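Local coordinates for DUF3992 domain-containing protein (Bacillus cereus, PDB 7A02), which is of unknown detailed function but probably serves as a structural subunit of disulfide-linked pili that form appendages on Bacillus endospores, at residues 46-52 and 107-113; 33-39 and 92-98; 54-60 and 100-106. One frame throughout, in Å; residues are numbered along the deposited sequence.

Interaction 1. Residues 46-52 and 107-113; sequences YASGYLK and EFCMTIR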
loop_
_atom_site.group_PDB
_atom_site.type_symbol
_atom_site.label_atom_id
_atom_site.label_comp_id
_atom_site.label_asym_id
_atom_site.label_seq_id
_atom_site.Cartn_x
_atom_site.Cartn_y
_atom_site.Cartn_z
ATOM N N TYR A 46 8.632 -37.855 6.918
ATOM C CA TYR A 46 7.547 -38.413 6.127
ATOM C C TYR A 46 8.164 -39.401 5.157
ATOM O O TYR A 46 9.079 -39.044 4.413
ATOM C CB TYR A 46 6.792 -37.321 5.373
ATOM C CG TYR A 46 5.928 -36.457 6.250
ATOM C CD1 TYR A 46 6.486 -35.487 7.057
ATOM C CD2 TYR A 46 4.554 -36.602 6.258
ATOM C CE1 TYR A 46 5.706 -34.698 7.855
ATOM C CE2 TYR A 46 3.767 -35.814 7.053
ATOM C CZ TYR A 46 4.348 -34.864 7.848
ATOM O OH TYR A 46 3.568 -34.073 8.649
ATOM N N ALA A 47 7.679 -40.635 5.164
ATOM C CA ALA A 47 8.290 -41.680 4.363
ATOM C C ALA A 47 7.234 -42.426 3.573
ATOM O O ALA A 47 6.194 -42.798 4.114
ATOM C CB ALA A 47 9.067 -42.651 5.239
ATOM N N SER A 48 7.516 -42.657 2.296
ATOM C CA SER A 48 6.664 -43.446 1.421
ATOM C C SER A 48 7.487 -44.567 0.812
ATOM O O SER A 48 8.690 -44.421 0.600
ATOM C CB SER A 48 6.060 -42.600 0.304
ATOM O OG SER A 48 5.223 -41.589 0.826
ATOM N N GLY A 49 6.838 -45.688 0.534
ATOM C CA GLY A 49 7.556 -46.790 -0.077
ATOM C C GLY A 49 6.727 -48.045 -0.181
ATOM O O GLY A 49 5.504 -48.011 -0.057
ATOM N N TYR A 50 7.414 -49.161 -0.426
ATOM C CA TYR A 50 6.765 -50.457 -0.544
ATOM C C TYR A 50 7.646 -51.529 0.074
ATOM O O TYR A 50 8.848 -51.344 0.263
ATOM C CB TYR A 50 6.462 -50.827 -2.001
ATOM C CG TYR A 50 7.683 -50.994 -2.873
ATOM C CD1 TYR A 50 8.093 -49.985 -3.716
ATOM C CD2 TYR A 50 8.417 -52.165 -2.864
ATOM C CE1 TYR A 50 9.196 -50.132 -4.507
ATOM C CE2 TYR A 50 9.522 -52.316 -3.650
ATOM C CZ TYR A 50 9.906 -51.295 -4.470
ATOM O OH TYR A 50 11.011 -51.437 -5.266
ATOM N N LEU A 51 7.022 -52.659 0.382
ATOM C CA LEU A 51 7.707 -53.871 0.798
ATOM C C LEU A 51 7.237 -55.006 -0.093
ATOM O O LEU A 51 6.030 -55.185 -0.286
ATOM C CB LEU A 51 7.425 -54.209 2.258
ATOM C CG LEU A 51 8.151 -55.444 2.776
ATOM C CD1 LEU A 51 9.493 -55.058 3.334
ATOM C CD2 LEU A 51 7.333 -56.158 3.818
ATOM N N LYS A 52 8.189 -55.757 -0.636
ATOM C CA LYS A 52 7.913 -56.889 -1.509
ATOM C C LYS A 52 8.506 -58.144 -0.893
ATOM O O LYS A 52 9.698 -58.179 -0.580
ATOM C CB LYS A 52 8.496 -56.669 -2.902
ATOM C CG LYS A 52 8.353 -57.880 -3.800
ATOM C CD LYS A 52 8.525 -57.560 -5.276
ATOM C CE LYS A 52 9.657 -56.590 -5.560
ATOM N NZ LYS A 52 10.891 -56.882 -4.783
ATOM N N GLU A 107 12.650 -57.333 -0.843
ATOM C CA GLU A 107 13.194 -55.999 -1.051
ATOM C C GLU A 107 12.512 -54.989 -0.138
ATOM O O GLU A 107 11.499 -55.276 0.499
ATOM C CB GLU A 107 13.030 -55.565 -2.507
ATOM C CG GLU A 107 13.980 -56.242 -3.456
ATOM C CD GLU A 107 13.790 -55.781 -4.883
ATOM O OE1 GLU A 107 13.075 -56.471 -5.638
ATOM O OE2 GLU A 107 14.353 -54.730 -5.248
ATOM N N PHE A 108 13.084 -53.788 -0.084
ATOM C CA PHE A 108 12.521 -52.709 0.727
ATOM C C PHE A 108 13.016 -51.380 0.186
ATOM O O PHE A 108 14.221 -51.119 0.213
ATOM C CB PHE A 108 12.915 -52.878 2.183
ATOM C CG PHE A 108 12.415 -51.792 3.080
ATOM C CD1 PHE A 108 11.092 -51.747 3.457
ATOM C CD2 PHE A 108 13.273 -50.832 3.568
ATOM C CE1 PHE A 108 10.634 -50.758 4.286
ATOM C CE2 PHE A 108 12.816 -49.843 4.398
ATOM C CZ PHE A 108 11.497 -49.808 4.757
ATOM N N CYS A 109 12.099 -50.547 -0.292
ATOM C CA CYS A 109 12.410 -49.245 -0.866
ATOM C C CYS A 109 11.667 -48.157 -0.112
ATOM O O CYS A 109 10.508 -48.339 0.262
ATOM C CB CYS A 109 12.032 -49.195 -2.342
ATOM S SG CYS A 109 11.952 -47.539 -3.049
ATOM N N MET A 110 12.327 -47.020 0.103
ATOM C CA MET A 110 11.699 -45.947 0.864
ATOM C C MET A 110 12.287 -44.596 0.490
ATOM O O MET A 110 13.508 -44.444 0.436
ATOM C CB MET A 110 11.863 -46.192 2.362
ATOM C CG MET A 110 11.463 -45.028 3.226
ATOM S SD MET A 110 11.820 -45.303 4.964
ATOM C CE MET A 110 10.544 -46.474 5.369
ATOM N N THR A 111 11.415 -43.619 0.248
ATOM C CA THR A 111 11.805 -42.228 0.055
ATOM C C THR A 111 11.413 -41.417 1.281
ATOM O O THR A 111 10.316 -41.579 1.816
ATOM C CB THR A 111 11.153 -41.617 -1.184
ATOM O OG1 THR A 111 9.744 -41.846 -1.146
ATOM C CG2 THR A 111 11.719 -42.221 -2.438
ATOM N N ILE A 112 12.307 -40.534 1.707
ATOM C CA ILE A 112 12.214 -39.863 2.995
ATOM C C ILE A 112 12.241 -38.360 2.773
ATOM O O ILE A 112 13.116 -37.853 2.069
ATOM C CB ILE A 112 13.368 -40.283 3.918
ATOM C CG1 ILE A 112 13.382 -41.796 4.082
ATOM C CG2 ILE A 112 13.256 -39.603 5.250
ATOM C CD1 ILE A 112 14.742 -42.355 4.358
ATOM N N ARG A 113 11.300 -37.649 3.380
ATOM C CA ARG A 113 11.248 -36.197 3.311
ATOM C C ARG A 113 11.519 -35.606 4.683
ATOM O O ARG A 113 10.945 -36.048 5.679
ATOM C CB ARG A 113 9.888 -35.713 2.827
ATOM C CG ARG A 113 9.812 -35.444 1.360
ATOM C CD ARG A 113 8.382 -35.184 0.961
ATOM N NE ARG A 113 8.176 -35.205 -0.482
ATOM C CZ ARG A 113 8.745 -34.374 -1.343
ATOM N NH1 ARG A 113 9.559 -33.418 -0.925
ATOM N NH2 ARG A 113 8.482 -34.490 -2.633
#

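Interaction 2. Residues 33-39 and 92-98; sequences AAIIYAD and FDTVTIL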
loop_
_atom_site.group_PDB
_atom_site.type_symbol
_atom_site.label_atom_id
_atom_site.label_comp_id
_atom_site.label_asym_id
_atom_site.label_seq_id
_atom_site.Cartn_x
_atom_site.Cartn_y
_atom_site.Cartn_z
ATOM N N ALA A 33 12.021 -60.450 15.644
ATOM C CA ALA A 33 11.935 -59.102 15.109
ATOM C C ALA A 33 13.326 -58.608 14.747
ATOM O O ALA A 33 14.255 -58.694 15.553
ATOM C CB ALA A 33 11.282 -58.167 16.123
ATOM N N ALA A 34 13.476 -58.097 13.530
ATOM C CA ALA A 34 14.758 -57.603 13.051
ATOM C C ALA A 34 14.617 -56.149 12.639
ATOM O O ALA A 34 13.672 -55.793 11.927
ATOM C CB ALA A 34 15.263 -58.436 11.876
ATOM N N ILE A 35 15.556 -55.317 13.087
ATOM C CA ILE A 35 15.541 -53.901 12.741
ATOM C C ILE A 35 15.951 -53.733 11.289
ATOM O O ILE A 35 17.011 -54.209 10.865
ATOM C CB ILE A 35 16.472 -53.108 13.667
ATOM C CG1 ILE A 35 16.133 -53.381 15.127
ATOM C CG2 ILE A 35 16.369 -51.631 13.374
ATOM C CD1 ILE A 35 14.866 -52.717 15.584
ATOM N N ILE A 36 15.122 -53.039 10.520
ATOM C CA ILE A 36 15.369 -52.832 9.101
ATOM C C ILE A 36 15.624 -51.369 8.777
ATOM O O ILE A 36 16.161 -51.070 7.699
ATOM C CB ILE A 36 14.200 -53.385 8.260
ATOM C CG1 ILE A 36 14.435 -53.260 6.769
ATOM C CG2 ILE A 36 12.937 -52.660 8.581
ATOM C CD1 ILE A 36 13.335 -53.881 5.967
ATOM N N TYR A 37 15.314 -50.453 9.691
ATOM C CA TYR A 37 15.496 -49.026 9.474
ATOM C C TYR A 37 15.432 -48.316 10.815
ATOM O O TYR A 37 14.671 -48.720 11.692
ATOM C CB TYR A 37 14.421 -48.483 8.532
ATOM C CG TYR A 37 14.475 -46.998 8.333
ATOM C CD1 TYR A 37 15.355 -46.433 7.434
ATOM C CD2 TYR A 37 13.642 -46.161 9.039
ATOM C CE1 TYR A 37 15.404 -45.084 7.250
ATOM C CE2 TYR A 37 13.686 -44.812 8.860
ATOM C CZ TYR A 37 14.568 -44.281 7.966
ATOM O OH TYR A 37 14.604 -42.930 7.787
ATOM N N ALA A 38 16.229 -47.264 10.969
ATOM C CA ALA A 38 16.265 -46.522 12.220
ATOM C C ALA A 38 16.758 -45.110 11.962
ATOM O O ALA A 38 17.581 -44.880 11.078
ATOM C CB ALA A 38 17.160 -47.205 13.250
ATOM N N ASP A 39 16.263 -44.166 12.756
ATOM C CA ASP A 39 16.659 -42.773 12.619
ATOM C C ASP A 39 16.633 -42.110 13.986
ATOM O O ASP A 39 16.336 -42.740 15.001
ATOM C CB ASP A 39 15.747 -42.029 11.647
ATOM C CG ASP A 39 14.318 -41.979 12.115
ATOM O OD1 ASP A 39 13.534 -41.196 11.555
ATOM O OD2 ASP A 39 13.968 -42.731 13.038
ATOM N N PHE A 92 7.771 -41.804 13.016
ATOM C CA PHE A 92 8.176 -43.131 13.439
ATOM C C PHE A 92 9.667 -43.127 13.724
ATOM O O PHE A 92 10.417 -42.299 13.207
ATOM C CB PHE A 92 7.836 -44.193 12.391
ATOM C CG PHE A 92 8.502 -43.980 11.073
ATOM C CD1 PHE A 92 7.934 -43.164 10.123
ATOM C CD2 PHE A 92 9.690 -44.606 10.780
ATOM C CE1 PHE A 92 8.544 -42.969 8.917
ATOM C CE2 PHE A 92 10.300 -44.415 9.576
ATOM C CZ PHE A 92 9.727 -43.594 8.643
ATOM N N ASP A 93 10.096 -44.066 14.556
ATOM C CA ASP A 93 11.472 -44.103 15.023
ATOM C C ASP A 93 12.238 -45.304 14.489
ATOM O O ASP A 93 13.396 -45.167 14.092
ATOM C CB ASP A 93 11.480 -44.101 16.556
ATOM C CG ASP A 93 12.863 -43.920 17.137
ATOM O OD1 ASP A 93 13.837 -43.822 16.366
ATOM O OD2 ASP A 93 12.976 -43.869 18.379
ATOM N N THR A 94 11.626 -46.484 14.462
ATOM C CA THR A 94 12.276 -47.670 13.925
ATOM C C THR A 94 11.277 -48.454 13.094
ATOM O O THR A 94 10.069 -48.227 13.163
ATOM C CB THR A 94 12.838 -48.576 15.024
ATOM O OG1 THR A 94 11.782 -48.959 15.908
ATOM C CG2 THR A 94 13.914 -47.868 15.816
ATOM N N VAL A 95 11.789 -49.379 12.291
ATOM C CA VAL A 95 10.964 -50.321 11.547
ATOM C C VAL A 95 11.519 -51.717 11.775
ATOM O O VAL A 95 12.736 -51.919 11.740
ATOM C CB VAL A 95 10.923 -49.998 10.042
ATOM C CG1 VAL A 95 9.874 -50.831 9.363
ATOM C CG2 VAL A 95 10.647 -48.537 9.817
ATOM N N THR A 96 10.635 -52.678 12.027
ATOM C CA THR A 96 11.060 -54.055 12.232
ATOM C C THR A 96 10.265 -54.990 11.340
ATOM O O THR A 96 9.095 -54.743 11.031
ATOM C CB THR A 96 10.899 -54.515 13.682
ATOM O OG1 THR A 96 9.509 -54.681 13.979
ATOM C CG2 THR A 96 11.495 -53.511 14.636
ATOM N N ILE A 97 10.917 -56.076 10.939
ATOM C CA ILE A 97 10.287 -57.128 10.153
ATOM C C ILE A 97 10.356 -58.441 10.918
ATOM O O ILE A 97 11.328 -58.733 11.623
ATOM C CB ILE A 97 10.916 -57.277 8.751
ATOM C CG1 ILE A 97 12.387 -57.659 8.856
ATOM C CG2 ILE A 97 10.743 -56.017 7.947
ATOM C CD1 ILE A 97 12.997 -58.039 7.546
ATOM N N LEU A 98 9.287 -59.222 10.789
ATOM C CA LEU A 98 9.152 -60.510 11.456
ATOM C C LEU A 98 8.689 -61.535 10.437
ATOM O O LEU A 98 7.728 -61.290 9.706
ATOM C CB LEU A 98 8.152 -60.426 12.607
ATOM C CG LEU A 98 7.965 -61.698 13.423
ATOM C CD1 LEU A 98 9.249 -62.076 14.101
ATOM C CD2 LEU A 98 6.862 -61.507 14.437
#

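Interaction 3. Residues 54-60 and 100-106; sequences DTGTGPV and TAAAETG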
loop_
_atom_site.group_PDB
_atom_site.type_symbol
_atom_site.label_atom_id
_atom_site.label_comp_id
_atom_site.label_asym_id
_atom_site.label_seq_id
_atom_site.Cartn_x
_atom_site.Cartn_y
_atom_site.Cartn_z
ATOM N N ASP A 54 9.630 -61.702 -1.636
ATOM C CA ASP A 54 10.014 -62.400 -2.856
ATOM C C ASP A 54 9.916 -63.911 -2.697
ATOM O O ASP A 54 9.162 -64.567 -3.421
ATOM C CB ASP A 54 11.432 -61.993 -3.263
ATOM C CG ASP A 54 11.751 -62.362 -4.691
ATOM O OD1 ASP A 54 11.120 -61.796 -5.606
ATOM O OD2 ASP A 54 12.639 -63.214 -4.901
ATOM N N THR A 55 10.666 -64.479 -1.760
ATOM C CA THR A 55 10.667 -65.924 -1.593
ATOM C C THR A 55 10.509 -66.286 -0.127
ATOM O O THR A 55 10.817 -65.498 0.768
ATOM C CB THR A 55 11.947 -66.575 -2.128
ATOM O OG1 THR A 55 13.071 -66.111 -1.379
ATOM C CG2 THR A 55 12.149 -66.242 -3.597
ATOM N N GLY A 56 10.036 -67.502 0.100
ATOM C CA GLY A 56 9.802 -68.053 1.413
ATOM C C GLY A 56 8.380 -68.533 1.531
ATOM O O GLY A 56 7.656 -68.668 0.541
ATOM N N THR A 57 7.965 -68.795 2.762
ATOM C CA THR A 57 6.599 -69.189 3.051
ATOM C C THR A 57 6.100 -68.411 4.256
ATOM O O THR A 57 6.882 -67.912 5.065
ATOM C CB THR A 57 6.484 -70.687 3.327
ATOM O OG1 THR A 57 5.130 -71.002 3.666
ATOM C CG2 THR A 57 7.387 -71.076 4.480
ATOM N N GLY A 58 4.785 -68.300 4.363
ATOM C CA GLY A 58 4.185 -67.638 5.493
ATOM C C GLY A 58 4.322 -66.137 5.396
ATOM O O GLY A 58 5.272 -65.611 4.812
ATOM N N PRO A 59 3.369 -65.417 5.973
ATOM C CA PRO A 59 3.366 -63.960 5.846
ATOM C C PRO A 59 4.512 -63.325 6.615
ATOM O O PRO A 59 5.043 -63.879 7.577
ATOM C CB PRO A 59 2.013 -63.554 6.438
ATOM C CG PRO A 59 1.226 -64.820 6.540
ATOM C CD PRO A 59 2.221 -65.899 6.748
ATOM N N VAL A 60 4.891 -62.133 6.164
ATOM C CA VAL A 60 5.906 -61.317 6.816
ATOM C C VAL A 60 5.224 -60.074 7.366
ATOM O O VAL A 60 4.418 -59.444 6.670
ATOM C CB VAL A 60 7.037 -60.944 5.844
ATOM C CG1 VAL A 60 8.065 -60.086 6.538
ATOM C CG2 VAL A 60 7.679 -62.188 5.294
ATOM N N THR A 100 8.568 -66.098 9.423
ATOM C CA THR A 100 8.633 -67.480 9.864
ATOM C C THR A 100 10.090 -67.943 9.842
ATOM O O THR A 100 10.955 -67.327 9.215
ATOM C CB THR A 100 7.743 -68.346 8.972
ATOM O OG1 THR A 100 6.428 -67.783 8.932
ATOM C CG2 THR A 100 7.629 -69.765 9.503
ATOM N N ALA A 101 10.379 -69.039 10.536
ATOM C CA ALA A 101 11.733 -69.587 10.544
ATOM C C ALA A 101 12.011 -70.382 9.275
ATOM O O ALA A 101 12.480 -71.516 9.304
ATOM C CB ALA A 101 11.940 -70.446 11.785
ATOM N N ALA A 102 11.720 -69.760 8.138
ATOM C CA ALA A 102 12.020 -70.314 6.831
ATOM C C ALA A 102 12.886 -69.378 6.008
ATOM O O ALA A 102 13.138 -69.664 4.833
ATOM C CB ALA A 102 10.727 -70.625 6.068
ATOM N N ALA A 103 13.332 -68.266 6.591
ATOM C CA ALA A 103 14.236 -67.318 5.949
ATOM C C ALA A 103 13.652 -66.794 4.637
ATOM O O ALA A 103 14.209 -66.983 3.557
ATOM C CB ALA A 103 15.616 -67.943 5.732
ATOM N N GLU A 104 12.508 -66.130 4.752
ATOM C CA GLU A 104 11.968 -65.407 3.613
ATOM C C GLU A 104 12.903 -64.266 3.252
ATOM O O GLU A 104 13.646 -63.757 4.092
ATOM C CB GLU A 104 10.581 -64.861 3.932
ATOM C CG GLU A 104 9.595 -65.905 4.391
ATOM C CD GLU A 104 9.614 -66.091 5.887
ATOM O OE1 GLU A 104 10.702 -65.980 6.483
ATOM O OE2 GLU A 104 8.545 -66.345 6.471
ATOM N N THR A 105 12.882 -63.870 1.988
ATOM C CA THR A 105 13.705 -62.751 1.564
ATOM C C THR A 105 12.946 -61.900 0.563
ATOM O O THR A 105 12.036 -62.374 -0.126
ATOM C CB THR A 105 15.034 -63.206 0.962
ATOM O OG1 THR A 105 15.891 -62.070 0.806
ATOM C CG2 THR A 105 14.821 -63.826 -0.389
ATOM N N GLY A 106 13.341 -60.636 0.501
ATOM C CA GLY A 106 12.657 -59.684 -0.348
ATOM C C GLY A 106 13.373 -58.355 -0.395
ATOM O O GLY A 106 14.541 -58.250 -0.024
#

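Interaction 1. Residues 46-52 and 107-113
S48 and T111 sit opposite each other in the inner pair of strands of one four-stranded antiparallel sheet of a jelly-roll β sandwich. The axes of segments 46-52 and 107-113 approach to 4.6 Å, and hydrogen-bonded pairs alternate with non-hydrogen-bonded ones. S48 O takes two donors: T111 N at 2.9 Å, and the hydroxyl T111 OG1 at 3.3 Å, which comes from 44° out of the carbonyl plane. S48 N is satisfied in turn by T111 O. The hydroxyl S48 OG finds its main partner across the subunit boundary, in D21 of a neighbouring subunit, whose carboxylate also forms a salt bridge with R113. Y46 and R113 exchange paired backbone bonds; Y50 N donates to C109 O at a long 3.3 Å, and the return bond is weak. Opposite the G49 backbone lies M110, and beside it M110 SD packs on A47 CB at 3.8 Å. L51 CD1 meets F108 CD1 on that same face, the one turned into the sandwich. At the far end E107 N donates to K52 O, and K52 NZ and E107 OE1 form a salt bridge whose modelled separation is too short to take literally. With chi1 at 64°, the Y50 ring swings across toward the partner strand, where C109 CB lies over one face, 4.0 Å from the centroid and 27° off the normal.

Interaction 2. Residues 33-39 and 92-98
Among the shortest bonds between 33-39 and 92-98 is that from I36 N to V95 O, 2.9 Å long and the straightest at 179°. V95 is met by two consecutive residues: its O accepts from I36 N, while its N donates to Y37 O at 3.0 Å. The register therefore slips by one between I35 and Y37, which identifies a β bulge with I36 as the added residue. Before it, A34 and I97 exchange two backbone bonds as a regular hydrogen-bonded pair; beyond it, the bond from D39 N to D93 O is weak, and the carboxylates of these two acids come near one another.

The bulge turns I36 toward the partner strand, and its two branches share the work. CG2 rests on V95 CB at 3.6 Å, whereas CG1, anti to the backbone N (chi1 -177°), carries CD1 to I97 CG2 at 3.9 Å, the two isoleucine chains crossing at about a right angle. Y37 brings one side of its ring to F92: Y37 CE2 lies 3.5 Å from F92 CE2, at the edge of the phenylalanine ring and near its plane. With planes at 48° and centroids 6.0 Å apart, the rings meet rim to rim and neither covers the other's face. V95 CG2 approaches the Y37 ring obliquely at CD2. I35 and T96 pack methyl to methyl on the other face, CD1 to CG2.

V95 hands the packing to I62 and F64 of strand 60-66. Strand 34-38 is the outermost and 94-98 an inner strand of the second four-stranded sheet of the jelly-roll, and I36 and Y37 pack this sheet on the one holding F108 and I112.

Interaction 3. Residues 54-60 and 100-106
T55 and T105 lie side by side with their side chains pointing the same way, as expected of an antiparallel hydrogen-bonded pair. T55 OG1 neighbours the methyl CG2 of T105, while T105 OG1, anti to its own backbone N at chi1 -169°, is turned to another strand and bonds to W27 O. Two donors converge on T105 O: T55 N at 3.0 Å and, on a lone pair in the carbonyl plane, D54 N at 2.9 Å. Having D54 and T55 both face T105 makes this a classic β bulge, and T105 N returns a bond of 2.9 Å to T55 O.

Next to this pair the E104 side chain lies between the two segments. Its chain bends at chi2 (90°), which folds the carboxylate back over the loop it belongs to instead of extending it. CG passes 3.7 Å from G56 CA, and V60 and E104 slide past each other in opposite directions, with V60 CG2 4.2 Å from E104 CB. On the carboxylate, OE2 receives T100 N at 3.0 Å through its syn lone pair; the same E104 OE2 lies 2.7 Å from T57 O. That one carboxylate thus draws the two ends of loop 100-104 together, where A101 centres an inverse gamma turn. At the outer end T57 CG2 rests on A102 CB at 3.7 Å.

The whole contact closes the end of the pairing between strands 46-55 and 104-114. On the other side of strand 104-114, E104 and G106 make backbone bonds to A29 and W27 of strand 19-29. V60 packs on W27 and opens strand 60-66 of the other sheet, bonded through its backbone to V79 of strand 72-79.

Overall arrangement
Interactions 1 and 3 belong to the same strand pair, 46-55 with 104-114: interaction 1 takes most of its length, with no exposed residue, and interaction 3 its mostly exposed end. Interaction 2 pairs strands of the facing sheet, its centre about 12 Å from that of interaction 1. The two sheets meet through F108 on I36 and I112 on Y37. Interaction 3 adjoins interaction 2 where V60, already in the second sheet, packs on L98. Chemistry follows position: interaction 1 also faces a neighbouring subunit with charged and hydroxyl groups, interaction 2 joins backbone bonding round a bulge to apolar and aromatic side chains on its inward face, and interaction 3 relies on backbone bonds and one folded carboxylate.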